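Local structure of TatD-related deoxyribonuclease (Thermotoga maritima, 1J6O) at residues Val49-Ser54 against Val71-His76; Asp53-Leu58 against Glu90-Asp95; Asp77-Pro82 against Ile112-Val117; Asp84-Leu89 against Val123-Leu128; Glu207-Glu212 against Glu253-Asn258. The protein probably acts as a metal-dependent deoxyribonuclease, hydrolysing ester bonds in DNA. All coordinates share one frame; numbering follows the deposited sequence.

Contact 1. Residues Val49-Ser54 against Val71-His76; sequences VNLEDS and VGVHPH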
# COMPACT_ATOMS: atom_id res chain seq x y z
N VAL A 49 4.19 8.89 5.62
CA VAL A 49 4.64 9.57 4.39
C VAL A 49 5.90 10.44 4.53
O VAL A 49 6.38 11.02 3.55
CB VAL A 49 3.49 10.40 3.73
CG1 VAL A 49 2.35 9.43 3.31
CG2 VAL A 49 2.95 11.47 4.68
N ASN A 50 6.44 10.52 5.74
CA ASN A 50 7.65 11.28 6.01
C ASN A 50 8.09 10.90 7.41
O ASN A 50 7.45 10.08 8.05
CB ASN A 50 7.47 12.80 5.83
CG ASN A 50 6.40 13.39 6.74
OD1 ASN A 50 6.39 13.17 7.94
ND2 ASN A 50 5.51 14.16 6.15
N LEU A 51 9.19 11.44 7.89
CA LEU A 51 9.63 11.08 9.23
C LEU A 51 8.65 11.36 10.35
O LEU A 51 8.39 10.48 11.18
CB LEU A 51 10.99 11.75 9.54
CG LEU A 51 12.28 10.96 9.30
CD1 LEU A 51 12.13 9.98 8.19
CD2 LEU A 51 13.45 11.95 9.04
N GLU A 52 8.11 12.58 10.41
CA GLU A 52 7.17 12.91 11.48
C GLU A 52 5.89 12.10 11.38
O GLU A 52 5.33 11.64 12.38
CB GLU A 52 6.79 14.40 11.43
CG GLU A 52 7.93 15.37 11.70
CD GLU A 52 9.04 15.25 10.68
OE1 GLU A 52 8.75 15.23 9.45
OE2 GLU A 52 10.22 15.19 11.11
N ASP A 53 5.40 11.97 10.16
CA ASP A 53 4.18 11.22 9.92
C ASP A 53 4.37 9.72 10.19
O ASP A 53 3.45 9.02 10.71
CB ASP A 53 3.71 11.50 8.49
CG ASP A 53 2.38 10.86 8.20
OD1 ASP A 53 1.34 11.42 8.62
OD2 ASP A 53 2.40 9.78 7.58
N SER A 54 5.55 9.20 9.87
CA SER A 54 5.79 7.79 10.11
C SER A 54 5.78 7.53 11.61
O SER A 54 5.33 6.46 12.05
CB SER A 54 7.13 7.35 9.50
OG SER A 54 7.02 7.28 8.09
N VAL A 71 6.97 2.47 7.37
CA VAL A 71 7.59 3.78 7.57
C VAL A 71 8.38 4.15 6.33
O VAL A 71 9.01 3.29 5.69
CB VAL A 71 8.53 3.80 8.81
CG1 VAL A 71 7.73 3.46 10.07
CG2 VAL A 71 9.71 2.81 8.64
N GLY A 72 8.33 5.44 5.99
CA GLY A 72 9.05 5.90 4.81
C GLY A 72 8.79 7.36 4.51
O GLY A 72 8.13 8.09 5.27
N VAL A 73 9.35 7.78 3.38
CA VAL A 73 9.23 9.14 2.92
C VAL A 73 8.72 9.11 1.49
O VAL A 73 9.38 8.57 0.58
CB VAL A 73 10.61 9.86 2.97
CG1 VAL A 73 10.46 11.29 2.49
CG2 VAL A 73 11.14 9.86 4.39
N HIS A 74 7.57 9.73 1.32
CA HIS A 74 6.86 9.84 0.05
C HIS A 74 7.68 10.69 -0.93
O HIS A 74 8.41 11.58 -0.52
CB HIS A 74 5.49 10.48 0.37
CG HIS A 74 4.52 10.53 -0.78
ND1 HIS A 74 4.66 11.39 -1.85
CD2 HIS A 74 3.34 9.87 -0.97
CE1 HIS A 74 3.62 11.26 -2.65
NE2 HIS A 74 2.80 10.35 -2.14
N PRO A 75 7.56 10.43 -2.24
CA PRO A 75 8.36 11.26 -3.15
C PRO A 75 8.09 12.76 -3.05
O PRO A 75 9.00 13.58 -3.27
CB PRO A 75 8.03 10.67 -4.55
CG PRO A 75 6.72 9.96 -4.36
CD PRO A 75 6.84 9.36 -2.95
N HIS A 76 6.87 13.15 -2.68
CA HIS A 76 6.58 14.57 -2.57
C HIS A 76 7.50 15.19 -1.52
O HIS A 76 7.97 16.30 -1.69
CB HIS A 76 5.11 14.82 -2.19
CG HIS A 76 4.12 14.48 -3.26
ND1 HIS A 76 4.30 14.08 -4.54
CD2 HIS A 76 2.76 14.52 -3.06
CE1 HIS A 76 3.06 13.89 -5.09
NE2 HIS A 76 2.14 14.16 -4.17

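Contact 2. Residues Asp53-Leu58 against Glu90-Asp95; sequences DSKKSL and EKFAKD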
# COMPACT_ATOMS: atom_id res chain seq x y z
N ASP A 53 5.40 11.97 10.16
CA ASP A 53 4.18 11.22 9.92
C ASP A 53 4.37 9.72 10.19
O ASP A 53 3.45 9.02 10.71
CB ASP A 53 3.71 11.50 8.49
CG ASP A 53 2.38 10.86 8.20
OD1 ASP A 53 1.34 11.42 8.62
OD2 ASP A 53 2.40 9.78 7.58
N SER A 54 5.55 9.20 9.87
CA SER A 54 5.79 7.79 10.11
C SER A 54 5.78 7.53 11.61
O SER A 54 5.33 6.46 12.05
CB SER A 54 7.13 7.35 9.50
OG SER A 54 7.02 7.28 8.09
N LYS A 55 6.29 8.48 12.39
CA LYS A 55 6.31 8.31 13.86
C LYS A 55 4.86 8.24 14.38
O LYS A 55 4.55 7.43 15.25
CB LYS A 55 7.06 9.48 14.54
CG LYS A 55 7.57 9.23 15.98
CD LYS A 55 6.53 8.87 16.99
CE LYS A 55 7.09 8.86 18.44
NZ LYS A 55 7.88 7.65 18.80
N LYS A 56 3.97 9.07 13.84
CA LYS A 56 2.55 9.06 14.27
C LYS A 56 1.90 7.74 13.88
O LYS A 56 1.08 7.20 14.63
CB LYS A 56 1.78 10.20 13.64
CG LYS A 56 2.21 11.57 14.17
CD LYS A 56 1.52 12.70 13.42
CE LYS A 56 0.31 13.24 14.15
NZ LYS A 56 -0.75 12.21 14.38
N SER A 57 2.24 7.24 12.70
CA SER A 57 1.70 5.97 12.21
C SER A 57 2.17 4.87 13.16
O SER A 57 1.38 4.03 13.60
CB SER A 57 2.20 5.69 10.78
OG SER A 57 1.72 4.45 10.29
N LEU A 58 3.45 4.86 13.50
CA LEU A 58 3.94 3.82 14.40
C LEU A 58 3.27 3.88 15.76
O LEU A 58 2.88 2.85 16.33
CB LEU A 58 5.46 3.94 14.58
CG LEU A 58 6.15 2.95 15.54
CD1 LEU A 58 5.81 1.49 15.16
CD2 LEU A 58 7.64 3.20 15.51
N GLU A 90 15.40 3.39 9.97
CA GLU A 90 15.93 2.13 10.47
C GLU A 90 15.65 2.00 11.96
O GLU A 90 15.36 0.89 12.45
CB GLU A 90 17.43 2.04 10.18
CG GLU A 90 18.09 0.78 10.70
CD GLU A 90 19.42 0.57 10.03
OE1 GLU A 90 20.10 1.58 9.75
OE2 GLU A 90 19.78 -0.60 9.78
N LYS A 91 15.71 3.12 12.69
CA LYS A 91 15.45 3.11 14.13
C LYS A 91 13.96 2.77 14.39
O LYS A 91 13.62 2.07 15.34
CB LYS A 91 15.74 4.48 14.75
CG LYS A 91 15.29 4.57 16.22
CD LYS A 91 15.43 5.96 16.82
CE LYS A 91 14.89 6.00 18.27
NZ LYS A 91 15.07 7.34 18.94
N PHE A 92 13.09 3.29 13.54
CA PHE A 92 11.67 3.02 13.70
C PHE A 92 11.43 1.53 13.48
O PHE A 92 10.70 0.87 14.23
CB PHE A 92 10.82 3.74 12.64
CG PHE A 92 10.68 5.23 12.83
CD1 PHE A 92 10.79 5.82 14.08
CD2 PHE A 92 10.35 6.04 11.73
CE1 PHE A 92 10.59 7.22 14.24
CE2 PHE A 92 10.14 7.42 11.88
CZ PHE A 92 10.26 8.00 13.15
N ALA A 93 12.05 1.02 12.43
CA ALA A 93 11.92 -0.38 12.06
C ALA A 93 12.39 -1.36 13.11
O ALA A 93 12.20 -2.56 12.94
CB ALA A 93 12.59 -0.63 10.70
N LYS A 94 12.99 -0.88 14.19
CA LYS A 94 13.43 -1.81 15.22
C LYS A 94 12.15 -2.33 15.86
O LYS A 94 12.13 -3.46 16.35
CB LYS A 94 14.30 -1.12 16.28
CG LYS A 94 15.63 -0.61 15.77
CD LYS A 94 16.50 -1.71 15.16
CE LYS A 94 17.04 -2.68 16.20
NZ LYS A 94 18.15 -3.50 15.65
N ASP A 95 11.09 -1.52 15.85
CA ASP A 95 9.80 -1.92 16.45
C ASP A 95 9.18 -3.06 15.63
O ASP A 95 9.11 -2.98 14.39
CB ASP A 95 8.84 -0.72 16.47
CG ASP A 95 7.70 -0.91 17.46
OD1 ASP A 95 6.81 -1.75 17.20
OD2 ASP A 95 7.71 -0.22 18.51

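Contact 3. Residues Asp77-Pro82 against Ile112-Val117; sequences DAKEVP and ISPAEV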
# COMPACT_ATOMS: atom_id res chain seq x y z
N ASP A 77 7.77 14.43 -0.46
CA ASP A 77 8.62 14.90 0.61
C ASP A 77 10.12 14.63 0.41
O ASP A 77 10.90 14.86 1.33
CB ASP A 77 8.18 14.24 1.95
CG ASP A 77 6.63 14.28 2.22
OD1 ASP A 77 5.83 13.65 1.48
OD2 ASP A 77 6.21 14.92 3.22
N ALA A 78 10.53 14.17 -0.77
CA ALA A 78 11.95 13.87 -1.02
C ALA A 78 12.98 15.00 -0.85
O ALA A 78 14.10 14.75 -0.41
CB ALA A 78 12.13 13.22 -2.42
N LYS A 79 12.62 16.21 -1.23
CA LYS A 79 13.53 17.34 -1.11
C LYS A 79 13.65 17.79 0.33
O LYS A 79 14.50 18.62 0.62
CB LYS A 79 13.06 18.52 -1.98
CG LYS A 79 11.74 19.16 -1.55
CD LYS A 79 11.30 20.22 -2.57
CE LYS A 79 9.83 20.60 -2.42
NZ LYS A 79 9.50 21.11 -1.06
N GLU A 80 12.81 17.25 1.20
CA GLU A 80 12.79 17.60 2.64
C GLU A 80 13.53 16.65 3.59
O GLU A 80 13.66 16.93 4.79
CB GLU A 80 11.34 17.70 3.14
CG GLU A 80 10.39 18.49 2.24
CD GLU A 80 10.78 19.95 2.08
OE1 GLU A 80 11.81 20.38 2.66
OE2 GLU A 80 10.03 20.67 1.38
N VAL A 81 14.04 15.53 3.09
CA VAL A 81 14.73 14.62 3.99
C VAL A 81 16.02 15.12 4.63
O VAL A 81 16.87 15.74 3.97
CB VAL A 81 15.04 13.24 3.31
CG1 VAL A 81 13.74 12.59 2.83
CG2 VAL A 81 16.02 13.44 2.16
N PRO A 82 16.19 14.85 5.93
CA PRO A 82 17.38 15.24 6.68
C PRO A 82 18.47 14.28 6.23
O PRO A 82 18.17 13.22 5.68
CB PRO A 82 16.97 14.97 8.13
CG PRO A 82 15.48 14.94 8.10
CD PRO A 82 15.18 14.26 6.82
N ILE A 112 6.39 17.61 -6.93
CA ILE A 112 6.56 18.54 -5.83
C ILE A 112 8.06 18.55 -5.54
O ILE A 112 8.62 19.55 -5.10
CB ILE A 112 5.79 18.05 -4.58
CG1 ILE A 112 4.29 18.07 -4.85
CG2 ILE A 112 6.16 18.88 -3.39
CD1 ILE A 112 3.75 19.44 -5.22
N SER A 113 8.71 17.40 -5.75
CA SER A 113 10.15 17.28 -5.54
C SER A 113 10.71 16.98 -6.92
O SER A 113 10.05 16.31 -7.74
CB SER A 113 10.50 16.13 -4.57
OG SER A 113 10.23 16.50 -3.22
N PRO A 114 11.92 17.48 -7.22
CA PRO A 114 12.60 17.28 -8.51
C PRO A 114 12.82 15.77 -8.72
O PRO A 114 13.04 15.02 -7.76
CB PRO A 114 13.92 18.03 -8.33
CG PRO A 114 13.53 19.13 -7.36
CD PRO A 114 12.70 18.37 -6.36
N ALA A 115 12.75 15.35 -9.98
CA ALA A 115 12.94 13.94 -10.32
C ALA A 115 14.20 13.28 -9.79
O ALA A 115 14.11 12.20 -9.21
CB ALA A 115 12.87 13.75 -11.84
N GLU A 116 15.36 13.89 -9.99
CA GLU A 116 16.57 13.22 -9.49
C GLU A 116 16.63 13.09 -7.96
O GLU A 116 17.22 12.14 -7.43
CB GLU A 116 17.82 13.93 -10.03
CG GLU A 116 17.99 13.74 -11.55
CD GLU A 116 17.97 12.26 -11.97
OE1 GLU A 116 18.69 11.45 -11.33
OE2 GLU A 116 17.24 11.93 -12.94
N VAL A 117 16.00 14.03 -7.26
CA VAL A 117 15.95 14.03 -5.80
C VAL A 117 15.00 12.87 -5.42
O VAL A 117 15.25 12.13 -4.48
CB VAL A 117 15.42 15.42 -5.31
CG1 VAL A 117 15.07 15.37 -3.84
CG2 VAL A 117 16.50 16.52 -5.57

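Contact 4. Residues Asp84-Leu89 against Val123-Leu128; sequences DFIEHL and VEQIEL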
# COMPACT_ATOMS: atom_id res chain seq x y z
N ASP A 84 20.26 12.25 7.87
CA ASP A 84 20.21 10.95 8.53
C ASP A 84 18.84 10.30 8.44
O ASP A 84 18.51 9.46 9.28
CB ASP A 84 20.61 11.11 9.99
N PHE A 85 18.05 10.65 7.43
CA PHE A 85 16.71 10.06 7.33
C PHE A 85 16.62 8.53 7.26
O PHE A 85 15.70 7.93 7.83
CB PHE A 85 15.92 10.74 6.19
CG PHE A 85 15.91 10.00 4.90
CD1 PHE A 85 16.88 10.23 3.93
CD2 PHE A 85 14.87 9.10 4.61
CE1 PHE A 85 16.83 9.60 2.69
CE2 PHE A 85 14.81 8.46 3.38
CZ PHE A 85 15.79 8.70 2.41
N ILE A 86 17.58 7.89 6.61
CA ILE A 86 17.55 6.44 6.52
C ILE A 86 17.81 5.82 7.89
O ILE A 86 17.22 4.80 8.25
CB ILE A 86 18.57 5.93 5.50
CG1 ILE A 86 18.10 6.25 4.08
CG2 ILE A 86 18.78 4.41 5.65
CD1 ILE A 86 16.81 5.55 3.70
N GLU A 87 18.71 6.43 8.66
CA GLU A 87 19.03 5.91 9.99
C GLU A 87 17.80 6.06 10.88
O GLU A 87 17.52 5.22 11.74
CB GLU A 87 20.17 6.71 10.63
CG GLU A 87 21.55 6.31 10.18
CD GLU A 87 22.58 6.65 11.24
OE1 GLU A 87 22.59 7.82 11.72
OE2 GLU A 87 23.38 5.76 11.60
N HIS A 88 17.09 7.15 10.69
CA HIS A 88 15.90 7.40 11.47
C HIS A 88 14.81 6.36 11.14
O HIS A 88 14.11 5.90 12.04
CB HIS A 88 15.41 8.80 11.21
CG HIS A 88 14.57 9.35 12.32
ND1 HIS A 88 14.64 10.67 12.72
CD2 HIS A 88 13.61 8.78 13.09
CE1 HIS A 88 13.76 10.88 13.68
NE2 HIS A 88 13.12 9.75 13.92
N LEU A 89 14.67 5.99 9.86
CA LEU A 89 13.65 5.00 9.48
C LEU A 89 14.09 3.64 10.03
O LEU A 89 13.27 2.85 10.51
CB LEU A 89 13.49 4.93 7.94
CG LEU A 89 12.85 6.12 7.24
CD1 LEU A 89 12.90 5.94 5.71
CD2 LEU A 89 11.41 6.27 7.74
N VAL A 123 15.76 5.25 -4.12
CA VAL A 123 16.82 4.26 -4.12
C VAL A 123 17.31 3.97 -2.70
O VAL A 123 17.52 2.83 -2.33
CB VAL A 123 18.01 4.73 -5.00
CG1 VAL A 123 19.24 3.86 -4.73
CG2 VAL A 123 17.63 4.64 -6.46
N GLU A 124 17.48 5.01 -1.89
CA GLU A 124 17.95 4.79 -0.55
C GLU A 124 16.99 3.98 0.32
O GLU A 124 17.43 3.23 1.19
CB GLU A 124 18.28 6.14 0.09
CG GLU A 124 19.26 6.93 -0.79
CD GLU A 124 19.91 8.13 -0.11
OE1 GLU A 124 19.18 8.92 0.52
OE2 GLU A 124 21.15 8.29 -0.23
N GLN A 125 15.69 4.10 0.07
CA GLN A 125 14.72 3.34 0.87
C GLN A 125 14.66 1.88 0.38
O GLN A 125 14.45 0.94 1.17
CB GLN A 125 13.36 4.01 0.81
CG GLN A 125 13.36 5.27 1.66
CD GLN A 125 12.05 6.01 1.61
OE1 GLN A 125 11.11 5.67 2.35
NE2 GLN A 125 11.96 7.01 0.76
N ILE A 126 14.83 1.70 -0.93
CA ILE A 126 14.83 0.36 -1.50
C ILE A 126 16.03 -0.33 -0.85
O ILE A 126 15.95 -1.50 -0.44
CB ILE A 126 15.04 0.42 -3.02
CG1 ILE A 126 13.77 0.94 -3.69
CG2 ILE A 126 15.47 -0.95 -3.55
CD1 ILE A 126 13.98 1.21 -5.19
N GLU A 127 17.17 0.37 -0.77
CA GLU A 127 18.37 -0.23 -0.17
C GLU A 127 18.15 -0.57 1.30
O GLU A 127 18.63 -1.61 1.79
CB GLU A 127 19.59 0.68 -0.34
CG GLU A 127 19.88 0.87 -1.81
CD GLU A 127 21.10 1.73 -2.10
OE1 GLU A 127 21.23 2.83 -1.53
OE2 GLU A 127 21.90 1.31 -2.94
N LEU A 128 17.42 0.29 2.01
CA LEU A 128 17.16 0.01 3.41
C LEU A 128 16.26 -1.24 3.55
O LEU A 128 16.48 -2.09 4.41
CB LEU A 128 16.48 1.19 4.09
CG LEU A 128 16.04 0.93 5.53
CD1 LEU A 128 17.24 0.68 6.45
CD2 LEU A 128 15.25 2.11 6.03

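Contact 5. Residues Glu207-Glu212 against Glu253-Asn258; sequences EYIVLE and EATTEN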
# COMPACT_ATOMS: atom_id res chain seq x y z
N GLU A 207 -4.01 -14.13 -7.90
CA GLU A 207 -2.72 -14.49 -7.35
C GLU A 207 -1.78 -13.29 -7.18
O GLU A 207 -0.82 -13.34 -6.41
CB GLU A 207 -2.04 -15.52 -8.26
CG GLU A 207 -0.83 -16.18 -7.66
CD GLU A 207 -0.12 -17.11 -8.64
OE1 GLU A 207 -0.82 -17.80 -9.42
OE2 GLU A 207 1.13 -17.16 -8.61
N TYR A 208 -2.08 -12.19 -7.86
CA TYR A 208 -1.20 -11.03 -7.77
C TYR A 208 -1.76 -9.73 -7.24
O TYR A 208 -1.18 -8.68 -7.47
CB TYR A 208 -0.60 -10.78 -9.16
CG TYR A 208 0.10 -12.00 -9.69
CD1 TYR A 208 1.21 -12.52 -9.02
CD2 TYR A 208 -0.38 -12.67 -10.81
CE1 TYR A 208 1.82 -13.70 -9.44
CE2 TYR A 208 0.24 -13.87 -11.24
CZ TYR A 208 1.34 -14.36 -10.54
OH TYR A 208 1.96 -15.53 -10.91
N ILE A 209 -2.85 -9.78 -6.51
CA ILE A 209 -3.40 -8.53 -6.01
C ILE A 209 -3.74 -8.51 -4.52
O ILE A 209 -4.01 -9.55 -3.92
CB ILE A 209 -4.69 -8.17 -6.75
CG1 ILE A 209 -5.71 -9.27 -6.56
CG2 ILE A 209 -4.43 -8.01 -8.27
CD1 ILE A 209 -7.09 -8.94 -7.07
N VAL A 210 -3.68 -7.32 -3.92
CA VAL A 210 -4.04 -7.17 -2.52
C VAL A 210 -4.99 -5.98 -2.56
O VAL A 210 -5.00 -5.21 -3.53
CB VAL A 210 -2.87 -6.85 -1.59
CG1 VAL A 210 -2.06 -8.11 -1.35
CG2 VAL A 210 -2.04 -5.69 -2.17
N LEU A 211 -5.82 -5.84 -1.53
CA LEU A 211 -6.77 -4.73 -1.48
C LEU A 211 -6.21 -3.58 -0.67
O LEU A 211 -5.29 -3.75 0.14
CB LEU A 211 -8.04 -5.17 -0.76
CG LEU A 211 -8.69 -6.49 -1.17
CD1 LEU A 211 -9.69 -6.90 -0.08
CD2 LEU A 211 -9.39 -6.33 -2.53
N GLU A 212 -6.74 -2.39 -0.91
CA GLU A 212 -6.28 -1.24 -0.17
C GLU A 212 -7.34 -0.15 -0.29
O GLU A 212 -8.20 -0.21 -1.19
CB GLU A 212 -4.97 -0.72 -0.73
CG GLU A 212 -5.11 0.09 -2.02
CD GLU A 212 -3.79 0.67 -2.46
OE1 GLU A 212 -2.96 -0.12 -2.93
OE2 GLU A 212 -3.56 1.90 -2.29
N GLU A 253 -10.41 -14.48 0.39
CA GLU A 253 -9.43 -15.47 0.79
C GLU A 253 -8.08 -15.25 0.16
O GLU A 253 -7.06 -15.23 0.86
CB GLU A 253 -9.90 -16.89 0.49
CG GLU A 253 -8.85 -17.92 0.84
N ALA A 254 -8.08 -15.12 -1.16
CA ALA A 254 -6.87 -14.92 -1.92
C ALA A 254 -6.12 -13.64 -1.57
O ALA A 254 -4.90 -13.67 -1.32
CB ALA A 254 -7.22 -14.95 -3.44
N THR A 255 -6.82 -12.50 -1.52
CA THR A 255 -6.11 -11.25 -1.20
C THR A 255 -5.60 -11.21 0.24
O THR A 255 -4.53 -10.65 0.50
CB THR A 255 -7.00 -10.01 -1.47
OG1 THR A 255 -8.25 -10.13 -0.78
CG2 THR A 255 -7.25 -9.88 -2.99
N THR A 256 -6.36 -11.78 1.16
CA THR A 256 -5.95 -11.79 2.55
C THR A 256 -4.72 -12.70 2.70
O THR A 256 -3.76 -12.33 3.41
CB THR A 256 -7.13 -12.26 3.45
OG1 THR A 256 -8.09 -11.20 3.52
CG2 THR A 256 -6.66 -12.60 4.86
N GLU A 257 -4.73 -13.86 2.03
CA GLU A 257 -3.59 -14.77 2.11
C GLU A 257 -2.37 -14.04 1.54
O GLU A 257 -1.26 -14.09 2.07
CB GLU A 257 -3.83 -16.05 1.30
CG GLU A 257 -2.61 -16.97 1.26
CD GLU A 257 -2.90 -18.34 0.63
OE1 GLU A 257 -3.91 -18.98 1.00
OE2 GLU A 257 -2.10 -18.77 -0.23
N ASN A 258 -2.58 -13.36 0.42
CA ASN A 258 -1.49 -12.62 -0.21
C ASN A 258 -0.92 -11.56 0.75
O ASN A 258 0.30 -11.40 0.88
CB ASN A 258 -1.98 -11.90 -1.47
CG ASN A 258 -2.19 -12.85 -2.63
OD1 ASN A 258 -1.73 -14.00 -2.59
ND2 ASN A 258 -2.86 -12.37 -3.67

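Contact 1. Residues Val49-Ser54 against Val71-His76
Ser54 and Gly72 meet near the C-terminal mouth of a TIM barrel, where the N-capped start of helix 51-61 lies against the loop leaving strand 67-71. The tight part of the contact is polar and buried. Ser54 OG, anti to its carbonyl carbon (chi1 -73°), accepts from Gly72 N at 3.1 Å and donates to Asn50 O at 2.8 Å. Because Ser54 N reaches that carbonyl oxygen from the opposite face, two donors grip it, and the hydroxyl ties loop to helix. Beyond this, His74 N gives Val49 O an almost straight bond of 2.8 Å. The apolar part is small: Leu51 CD1 meets Val73 CG2 at 3.9 Å. On the more open side lie the partly exposed Val49 and Asn50; Asn50, whose CB points away from 71-76, caps the helix, OD1 accepting from Asp53 N at 2.7 Å, while ND2 bonds to Asp77 further along the loop. Deeper in, the His74 side chain lies beside Glu103 and His139, both predicted metal ligands, so the loop probably lines the active site. The His74 ring is itself anchored, its ND1 accepting from His76 N in the ring plane at 2.9 Å.

Contact 2. Residues Asp53-Leu58 against Glu90-Asp95
With CG anti to its carbonyl carbon (chi1 -74°), Phe92 sends its ring across to Ser54 and Lys55, while Leu58 has CG anti to the backbone N (chi1 178°), and its methyls meet Phe92 and Asp95. The far end of the ring does most of the touching: CE2 meets Ser54 CB at 3.8 Å and CZ meets Lys55 CB at the same 3.8 Å. Lys55 crosses the aromatic side chain at about a right angle, and its CG lies 4.0 Å from Phe92 CE1 before the rest of the chain leads away. Leu58 divides its two methyls. CD2 sits 4.1 Å from Phe92 O, and CD1 rests 3.8 Å from Asp95 CG. Phe92 O also accepts from Asp95 N at 2.9 Å, in the type I turn from Phe92 to Asp95 that brings the Asp95 side chain round to Leu58. The carboxylate of Asp95 is held by other partners, a salt bridge to Lys62 and a bond from Lys97 N. Phe92 also packs on Val71 and Leu58 on Cys69, both of strand 67-71. Helices 51-61 and 85-92 thus pack on this strand and on each other, largely through apolar groups, as consecutive outer helices of a TIM barrel do.

Contact 3. Residues Asp77-Pro82 against Ile112-Val117
Lys79 and Ser113 bring the two backbones within 5.6 Å, CA to CA, where one helix-like turn meets the lead-in to helix 115-132. Residues 78-80 have helical backbone angles without the regular bonding, although Glu80 N does bond to Asp77 O at 3.1 Å; opposite, Pro114 occupies the N-cap position. Ser113 is the hub. Its OG accepts from Lys79 N at 3.1 Å (angle 154°), and it also bonds to the carbonyl oxygen of His76. The Lys79 side chain arches over this serine: CG, set between backbone N and carbonyl carbon (chi1 66°), comes within 3.5 Å of Ser113 OG, and CE closes to 3.1 Å on Ile112 O. Its exposed end probably pairs with Glu80, although the modelled salt bridge is doubtfully short. Beside the polar hub, Val117 CG1 packs 3.6 Å from Ala78 O and 3.9 Å from Ala78 CB. The contact joins the long loop after strand 67-71 to the start of helix 115-132. Since the hydroxyl takes a backbone N-H from one residue and pairs with a carbonyl three residues earlier, a single side-chain oxygen braces the turn.

Contact 4. Residues Asp84-Leu89 against Val123-Leu128
Through Phe85, Ile86 and Leu89 facing Glu124, Gln125 and Leu128, helix segments 85-89 and 123-128 run in the same general direction, their axes 10.5 Å apart at closest approach and crossing at -36°. They belong to neighbouring outer helices of the TIM barrel. The Phe85 ring offers its edge to the second helix: CE1 lies 3.3 Å from Glu124 OE1, near the ring plane, with ring and carboxylate planes 38° apart. A C-H edge pointing at a carboxylate oxygen is probably mildly favourable, though the main partner of Glu124 OE1 is Arg120. On the other side of CZ, Phe85 CE2 touches Gln125 CG at 3.9 Å, and the amide plane stands almost perpendicular to the ring. Ile86 lies partly over one face of Phe85 and pushes CD1 against the opposite backbone, 3.5 Å from Glu124 O. Its CG2 meets Leu128 CD1 at 4.1 Å as the two side chains slide past each other in opposite directions. The other methyl of Leu128, CD2, presses on Leu89 CB at 3.8 Å. Gln125 is the buried polar element: OE1 accepts from Val73 N and NE2 bonds to Val121 O, so the amide links helix 115-132 to the loop after strand 67-71. That same oxygen is bordered by a methyl, Leu89 CD1, at 3.8 Å.

Contact 5. Residues Glu207-Glu212 against Glu253-Asn258
Thr255 points its side chain into strand 209-211 and divides it between two residues, Ile209 and Leu211. Its CG2, anti to the carbonyl carbon, lies 3.4 Å from Ile209 O and 3.9 Å from Ile209 CG1, the two side chains crossing at a slant. OG1 stands between the backbone N and the carbonyl carbon (chi1 54°), and there Leu211 meets Thr255 at about a right angle, with CD1 3.6 Å from OG1. The hydroxyl itself is satisfied within its own helix by Val251 O, so toward the strand it acts as a packing atom. One turn on, Asn258 supplies the polar link. Its ND2 donates to Ile209 O at 3.1 Å, nearly straight at 171°; the oxygen lies in the amide plane, while the donor is tilted 30° from the carbonyl plane. Arg261 bonds to OD1 of the same amide and helps to fix its rotation. Asn258 CB rests 3.8 Å from Val210 CG1, the two side chains crossing obliquely. The axes, 7.1 Å apart, cross almost perpendicularly. Strand 209-211 bonds to strand 181-185 through Val210 and to Thr16 of strand 13-18 through Leu211. On the helix, Thr256 bonds to His12 O just before strand 13-18, and Asn258 touches Leu182 of strand 181-185. Helix 248-264 covers the last strand near the seam where the TIM barrel closes.

How the contacts relate
From the N terminus, the start of helix 51-61, with the two residues before it, opens contact 1, and the same helix opens contact 2. Contact 1 closes the short loop through strand 67-71; contact 2 closes the longer one, which runs to the C-terminal end of helix 85-92 and encloses the second segment of contact 1. Contacts 3 and 4 each start within that span and end on helix 115-132, so both cross contact 2 and each other. Contacts 1 to 4 form one continuous region along three successive barrel helices, contacts 3 and 4 both touching the loop of contact 1. Contact 5 follows in series across the barrel, centred about 25 Å from the centre of contact 1, tying the last strand to the C-terminal helix.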